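Local atomic coordinates of MgGH51 (Meripilus giganteus, PDB entry 6ZPV), a protein that hydrolyses terminal alpha-L-arabinofuranosides as a fungal GH51 arabinofuranosidase, probably releasing arabinose from plant cell-wall polysaccharides. Residues 291-305 with 352-366. Residues are numbered along the deposited sequence; the frame is centred on the assembly and turned at random.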
loop_
_atom_site.group_PDB
_atom_site.type_symbol
_atom_site.label_atom_id
_atom_site.label_comp_id
_atom_site.label_asym_id
_atom_site.label_seq_id
_atom_site.Cartn_x
_atom_site.Cartn_y
_atom_site.Cartn_z
ATOM N N ALA A 291 -16.873 -10.797 -0.415
ATOM C CA ALA A 291 -18.346 -10.710 -0.565
ATOM C C ALA A 291 -18.920 -11.817 -1.437
ATOM O O ALA A 291 -20.015 -11.644 -1.961
ATOM C CB ALA A 291 -18.742 -9.339 -1.053
ATOM N N GLY A 292 -18.266 -12.949 -1.533
ATOM C CA GLY A 292 -18.847 -14.102 -2.252
ATOM C C GLY A 292 -18.523 -14.196 -3.716
ATOM O O GLY A 292 -19.152 -14.981 -4.430
ATOM N N TYR A 293 -17.554 -13.437 -4.209
ATOM C CA TYR A 293 -17.077 -13.464 -5.608
ATOM C C TYR A 293 -15.575 -13.540 -5.666
ATOM O O TYR A 293 -14.887 -12.865 -4.874
ATOM C CB TYR A 293 -17.612 -12.236 -6.388
ATOM C CG TYR A 293 -17.197 -12.223 -7.825
ATOM C CD1 TYR A 293 -17.776 -13.079 -8.737
ATOM C CD2 TYR A 293 -16.239 -11.353 -8.299
ATOM C CE1 TYR A 293 -17.376 -13.084 -10.060
ATOM C CE2 TYR A 293 -15.859 -11.325 -9.621
ATOM C CZ TYR A 293 -16.402 -12.211 -10.521
ATOM O OH TYR A 293 -16.089 -12.213 -11.843
ATOM N N SER A 294 -15.065 -14.311 -6.614
ATOM C CA SER A 294 -13.629 -14.353 -6.904
ATOM C C SER A 294 -13.381 -14.208 -8.393
ATOM O O SER A 294 -14.318 -14.292 -9.195
ATOM C CB SER A 294 -13.007 -15.636 -6.302
ATOM O OG SER A 294 -13.611 -16.796 -6.811
ATOM N N LEU A 295 -12.108 -13.948 -8.745
ATOM C CA LEU A 295 -11.825 -13.363 -10.060
ATOM C C LEU A 295 -11.934 -14.376 -11.208
ATOM O O LEU A 295 -12.035 -13.915 -12.349
ATOM C CB LEU A 295 -10.441 -12.699 -10.027
ATOM C CG LEU A 295 -10.404 -11.437 -9.176
ATOM C CD1 LEU A 295 -8.973 -11.084 -8.807
ATOM C CD2 LEU A 295 -11.049 -10.271 -9.913
ATOM N N GLY A 296 -12.011 -15.671 -10.910
ATOM C CA GLY A 296 -12.341 -16.651 -11.965
ATOM C C GLY A 296 -13.802 -16.661 -12.332
ATOM O O GLY A 296 -14.178 -17.442 -13.221
ATOM N N GLY A 297 -14.609 -15.757 -11.775
ATOM C CA GLY A 297 -15.995 -15.603 -12.215
ATOM C C GLY A 297 -17.035 -16.303 -11.397
ATOM O O GLY A 297 -18.242 -16.142 -11.692
ATOM N N THR A 298 -16.641 -17.031 -10.339
ATOM C CA THR A 298 -17.622 -17.764 -9.515
ATOM C C THR A 298 -18.195 -16.888 -8.421
ATOM O O THR A 298 -17.450 -16.364 -7.563
ATOM C CB THR A 298 -16.995 -18.990 -8.904
ATOM O OG1 THR A 298 -16.571 -19.835 -9.968
ATOM C CG2 THR A 298 -17.920 -19.779 -8.033
ATOM N N SER A 299 -19.509 -16.782 -8.410
ATOM C CA SER A 299 -20.286 -16.241 -7.291
ATOM C C SER A 299 -20.778 -17.404 -6.442
ATOM O O SER A 299 -21.406 -18.305 -7.012
ATOM C CB SER A 299 -21.471 -15.440 -7.741
ATOM O OG SER A 299 -21.087 -14.264 -8.487
ATOM N N LEU A 300 -20.622 -17.334 -5.156
ATOM C CA LEU A 300 -21.311 -18.297 -4.284
ATOM C C LEU A 300 -22.818 -18.140 -4.420
ATOM O O LEU A 300 -23.319 -16.999 -4.532
ATOM C CB LEU A 300 -20.889 -18.065 -2.855
ATOM C CG LEU A 300 -19.423 -18.348 -2.550
ATOM C CD1 LEU A 300 -19.207 -18.090 -1.079
ATOM C CD2 LEU A 300 -19.040 -19.775 -2.953
ATOM N N ALA A 301 -23.514 -19.248 -4.381
ATOM C CA ALA A 301 -24.966 -19.229 -4.364
ATOM C C ALA A 301 -25.452 -18.527 -3.098
ATOM O O ALA A 301 -24.798 -18.580 -2.026
ATOM C CB ALA A 301 -25.488 -20.681 -4.398
ATOM N N GLU A 302 -26.671 -17.976 -3.145
ATOM C CA GLU A 302 -27.193 -17.313 -1.971
ATOM C C GLU A 302 -27.192 -18.237 -0.755
ATOM O O GLU A 302 -26.914 -17.772 0.357
ATOM C CB GLU A 302 -28.546 -16.698 -2.282
ATOM C CG GLU A 302 -29.038 -15.864 -1.130
ATOM C CD GLU A 302 -30.173 -15.010 -1.449
ATOM O OE1 GLU A 302 -30.861 -15.249 -2.483
ATOM O OE2 GLU A 302 -30.384 -14.076 -0.671
ATOM N N ASN A 303 -27.572 -19.486 -0.930
ATOM C CA ASN A 303 -27.691 -20.430 0.204
ATOM C C ASN A 303 -26.332 -20.914 0.694
ATOM O O ASN A 303 -26.337 -21.730 1.653
ATOM C CB ASN A 303 -28.661 -21.560 -0.154
ATOM C CG ASN A 303 -28.128 -22.532 -1.173
ATOM O OD1 ASN A 303 -26.991 -22.470 -1.624
ATOM N ND2 ASN A 303 -28.970 -23.521 -1.494
ATOM N N GLN A 304 -25.232 -20.410 0.154
ATOM C CA GLN A 304 -23.863 -20.749 0.611
ATOM C C GLN A 304 -23.211 -19.598 1.395
ATOM O O GLN A 304 -22.094 -19.753 1.878
ATOM C CB GLN A 304 -22.960 -21.133 -0.620
ATOM C CG GLN A 304 -23.284 -22.417 -1.488
ATOM C CD GLN A 304 -22.324 -22.592 -2.697
ATOM O OE1 GLN A 304 -22.256 -21.752 -3.699
ATOM N NE2 GLN A 304 -21.500 -23.673 -2.638
ATOM N N LEU A 305 -23.842 -18.430 1.460
ATOM C CA LEU A 305 -23.162 -17.232 1.968
ATOM C C LEU A 305 -22.963 -17.229 3.477
ATOM O O LEU A 305 -22.028 -16.535 3.942
ATOM C CB LEU A 305 -23.895 -15.954 1.577
ATOM C CG LEU A 305 -24.040 -15.698 0.083
ATOM C CD1 LEU A 305 -24.829 -14.422 -0.152
ATOM C CD2 LEU A 305 -22.681 -15.634 -0.587
ATOM N N ASP A 352 -17.544 -5.212 -7.898
ATOM C CA ASP A 352 -18.641 -6.179 -8.142
ATOM C C ASP A 352 -19.476 -5.784 -9.361
ATOM O O ASP A 352 -20.355 -6.540 -9.737
ATOM C CB ASP A 352 -19.473 -6.406 -6.893
ATOM C CG ASP A 352 -18.650 -7.156 -5.858
ATOM O OD1 ASP A 352 -18.586 -8.421 -5.953
ATOM O OD2 ASP A 352 -18.031 -6.510 -4.988
ATOM N N PHE A 353 -19.146 -4.634 -10.015
ATOM C CA PHE A 353 -19.709 -4.393 -11.343
ATOM C C PHE A 353 -19.375 -5.498 -12.313
ATOM O O PHE A 353 -20.073 -5.674 -13.326
ATOM C CB PHE A 353 -19.321 -3.010 -11.880
ATOM C CG PHE A 353 -17.862 -2.725 -11.954
ATOM C CD1 PHE A 353 -17.102 -3.210 -13.008
ATOM C CD2 PHE A 353 -17.231 -1.973 -10.974
ATOM C CE1 PHE A 353 -15.745 -2.937 -13.117
ATOM C CE2 PHE A 353 -15.867 -1.675 -11.076
ATOM C CZ PHE A 353 -15.125 -2.174 -12.136
ATOM N N PHE A 354 -18.299 -6.266 -12.079
ATOM C CA PHE A 354 -17.987 -7.415 -12.948
ATOM C C PHE A 354 -18.842 -8.651 -12.655
ATOM O O PHE A 354 -18.843 -9.599 -13.443
ATOM C CB PHE A 354 -16.516 -7.803 -12.800
ATOM C CG PHE A 354 -15.541 -6.908 -13.528
ATOM C CD1 PHE A 354 -15.703 -6.593 -14.868
ATOM C CD2 PHE A 354 -14.419 -6.423 -12.874
ATOM C CE1 PHE A 354 -14.762 -5.814 -15.518
ATOM C CE2 PHE A 354 -13.485 -5.665 -13.568
ATOM C CZ PHE A 354 -13.652 -5.336 -14.871
ATOM N N ALA A 355 -19.573 -8.630 -11.521
ATOM C CA ALA A 355 -20.421 -9.758 -11.054
ATOM C C ALA A 355 -21.762 -9.205 -10.584
ATOM O O ALA A 355 -22.238 -9.516 -9.498
ATOM C CB ALA A 355 -19.673 -10.516 -9.963
ATOM N N ALA A 356 -22.346 -8.340 -11.420
ATOM C CA ALA A 356 -23.563 -7.625 -11.024
ATOM C C ALA A 356 -24.812 -8.476 -11.030
ATOM O O ALA A 356 -25.837 -8.050 -10.475
ATOM C CB ALA A 356 -23.690 -6.383 -11.848
ATOM N N GLY A 357 -24.767 -9.649 -11.681
ATOM C CA GLY A 357 -25.911 -10.572 -11.613
ATOM C C GLY A 357 -26.135 -11.129 -10.243
ATOM O O GLY A 357 -27.313 -11.312 -9.869
ATOM N N SER A 358 -25.100 -11.346 -9.467
ATOM C CA SER A 358 -25.219 -11.867 -8.084
ATOM C C SER A 358 -25.071 -10.795 -7.018
ATOM O O SER A 358 -25.449 -11.053 -5.875
ATOM C CB SER A 358 -24.206 -12.966 -7.877
ATOM O OG SER A 358 -22.905 -12.409 -7.941
ATOM N N TYR A 359 -24.467 -9.663 -7.341
ATOM C CA TYR A 359 -24.223 -8.687 -6.264
ATOM C C TYR A 359 -25.506 -8.289 -5.560
ATOM O O TYR A 359 -25.456 -8.066 -4.340
ATOM C CB TYR A 359 -23.462 -7.447 -6.734
ATOM C CG TYR A 359 -22.887 -6.602 -5.615
ATOM C CD1 TYR A 359 -21.877 -7.090 -4.784
ATOM C CD2 TYR A 359 -23.242 -5.276 -5.425
ATOM C CE1 TYR A 359 -21.235 -6.317 -3.842
ATOM C CE2 TYR A 359 -22.586 -4.471 -4.503
ATOM C CZ TYR A 359 -21.543 -4.977 -3.752
ATOM O OH TYR A 359 -20.849 -4.118 -2.912
ATOM N N PRO A 360 -26.692 -8.147 -6.209
ATOM C CA PRO A 360 -27.852 -7.748 -5.419
ATOM C C PRO A 360 -28.122 -8.639 -4.195
ATOM O O PRO A 360 -28.337 -8.129 -3.104
ATOM C CB PRO A 360 -28.956 -7.683 -6.425
ATOM C CG PRO A 360 -28.264 -7.315 -7.729
ATOM C CD PRO A 360 -26.965 -8.097 -7.665
ATOM N N TYR A 361 -28.067 -9.955 -4.341
ATOM C CA TYR A 361 -28.311 -10.825 -3.184
ATOM C C TYR A 361 -27.100 -10.856 -2.261
ATOM O O TYR A 361 -27.248 -11.028 -1.058
ATOM C CB TYR A 361 -28.839 -12.229 -3.553
ATOM C CG TYR A 361 -27.866 -13.205 -4.190
ATOM C CD1 TYR A 361 -26.839 -13.772 -3.457
ATOM C CD2 TYR A 361 -27.988 -13.610 -5.503
ATOM C CE1 TYR A 361 -25.967 -14.702 -4.035
ATOM C CE2 TYR A 361 -27.135 -14.513 -6.093
ATOM C CZ TYR A 361 -26.146 -15.098 -5.344
ATOM O OH TYR A 361 -25.291 -16.001 -5.971
ATOM N N ARG A 362 -25.889 -10.776 -2.824
ATOM C CA ARG A 362 -24.693 -10.773 -1.981
ATOM C C ARG A 362 -24.652 -9.493 -1.097
ATOM O O ARG A 362 -24.488 -9.594 0.140
ATOM C CB ARG A 362 -23.416 -10.955 -2.795
ATOM C CG ARG A 362 -23.383 -12.289 -3.521
ATOM C CD ARG A 362 -22.097 -12.551 -4.304
ATOM N NE ARG A 362 -21.872 -11.634 -5.425
ATOM C CZ ARG A 362 -20.958 -10.679 -5.547
ATOM N NH1 ARG A 362 -20.157 -10.343 -4.540
ATOM N NH2 ARG A 362 -20.815 -10.062 -6.694
ATOM N N TRP A 363 -24.788 -8.346 -1.735
ATOM C CA TRP A 363 -24.933 -7.081 -0.990
ATOM C C TRP A 363 -26.085 -7.184 -0.000
ATOM O O TRP A 363 -25.927 -6.810 1.182
ATOM C CB TRP A 363 -25.208 -5.934 -1.992
ATOM C CG TRP A 363 -25.645 -4.650 -1.340
ATOM C CD1 TRP A 363 -26.914 -4.235 -1.109
ATOM C CD2 TRP A 363 -24.789 -3.635 -0.783
ATOM N NE1 TRP A 363 -26.928 -3.062 -0.434
ATOM C CE2 TRP A 363 -25.634 -2.666 -0.228
ATOM C CE3 TRP A 363 -23.400 -3.459 -0.661
ATOM C CZ2 TRP A 363 -25.156 -1.526 0.405
ATOM C CZ3 TRP A 363 -22.932 -2.339 -0.031
ATOM C CH2 TRP A 363 -23.799 -1.376 0.495
ATOM N N HIS A 364 -27.267 -7.595 -0.427
ATOM C CA HIS A 364 -28.395 -7.614 0.513
ATOM C C HIS A 364 -28.062 -8.467 1.731
ATOM O O HIS A 364 -28.284 -8.022 2.881
ATOM C CB HIS A 364 -29.642 -8.154 -0.174
ATOM C CG HIS A 364 -30.795 -8.274 0.783
ATOM N ND1 HIS A 364 -30.960 -9.370 1.623
ATOM C CD2 HIS A 364 -31.742 -7.394 1.118
ATOM C CE1 HIS A 364 -32.036 -9.169 2.390
ATOM N NE2 HIS A 364 -32.500 -8.015 2.113
ATOM N N ASP A 365 -27.563 -9.660 1.503
ATOM C CA ASP A 365 -27.412 -10.578 2.649
ATOM C C ASP A 365 -26.218 -10.151 3.544
ATOM O O ASP A 365 -26.342 -10.185 4.756
ATOM C CB ASP A 365 -27.275 -12.026 2.172
ATOM C CG ASP A 365 -28.534 -12.574 1.500
ATOM O OD1 ASP A 365 -29.563 -11.862 1.447
ATOM O OD2 ASP A 365 -28.495 -13.747 1.102
ATOM N N PHE A 366 -25.111 -9.731 2.925
ATOM C CA PHE A 366 -23.999 -9.225 3.730
ATOM C C PHE A 366 -24.396 -8.001 4.478
ATOM O O PHE A 366 -24.132 -7.946 5.692
ATOM C CB PHE A 366 -22.745 -8.960 2.867
ATOM C CG PHE A 366 -21.814 -10.130 2.655
ATOM C CD1 PHE A 366 -22.080 -11.074 1.672
ATOM C CD2 PHE A 366 -20.726 -10.286 3.465
ATOM C CE1 PHE A 366 -21.239 -12.163 1.511
ATOM C CE2 PHE A 366 -19.878 -11.388 3.310
ATOM C CZ PHE A 366 -20.131 -12.306 2.328
HETATM O O HOH W 1 -27.349 -15.547 2.932
#
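Arg-362 and the carbonyl of Ala-291 form a nearly straight hydrogen bond between the loop 291-305 and residues 352-366: NH1 lies 2.9 Å from O, with an N-H...O angle of 169°. The oxygen lies in the guanidinium plane, although NH1 stands above the carbonyl's own plane, not on a lone pair. Round the same rim, NH1 and NH2 converge on OD1 of Asp-352 in a salt bridge, NH2 also reaches the Ala-355 carbonyl, and NE donates to OG of Ser-358, so bonds on all three nitrogens fix the group's rotation. Thr-382 holds the other oxygen of Asp-352. The hydroxyl of Ser-358 continues the chain to OG of Ser-299, 2.7 Å away. Farther along, the Tyr-361 hydroxyl donates to the Leu-300 carbonyl (OH to O 2.6 Å).

Carbon contacts fill in between. CB of Ala-355 stands over the centre of the Tyr-293 ring, 3.4 Å from its centroid, a CH-pi contact, while CB of Tyr-293 lies over one guanidinium face, toward its rim. With CG between backbone N and carbonyl carbon (chi1 72°), the Tyr-361 ring has the Ser-358 carbonyl oxygen over one face and Glu-302 CB over the opposite one; Leu-305 CD1 meets its edge. Ala-291 CA lies over a face of Phe-366, off centre.

At the outer end, Glu-302 OE2 and Asp-365 OD2 are 2.6 Å apart, suggesting that one acid probably holds a proton; a water also donates to OD2, and His-364 ND1 to OD1.

Strands 284-289 and 345-348 are neighbours in the parallel sheet, so the contact packs the connection after the first against the connection after the second and the first turns of helix 359-373, within the (beta/alpha)8 barrel characteristic of clan GH-A, to which GH51 belongs.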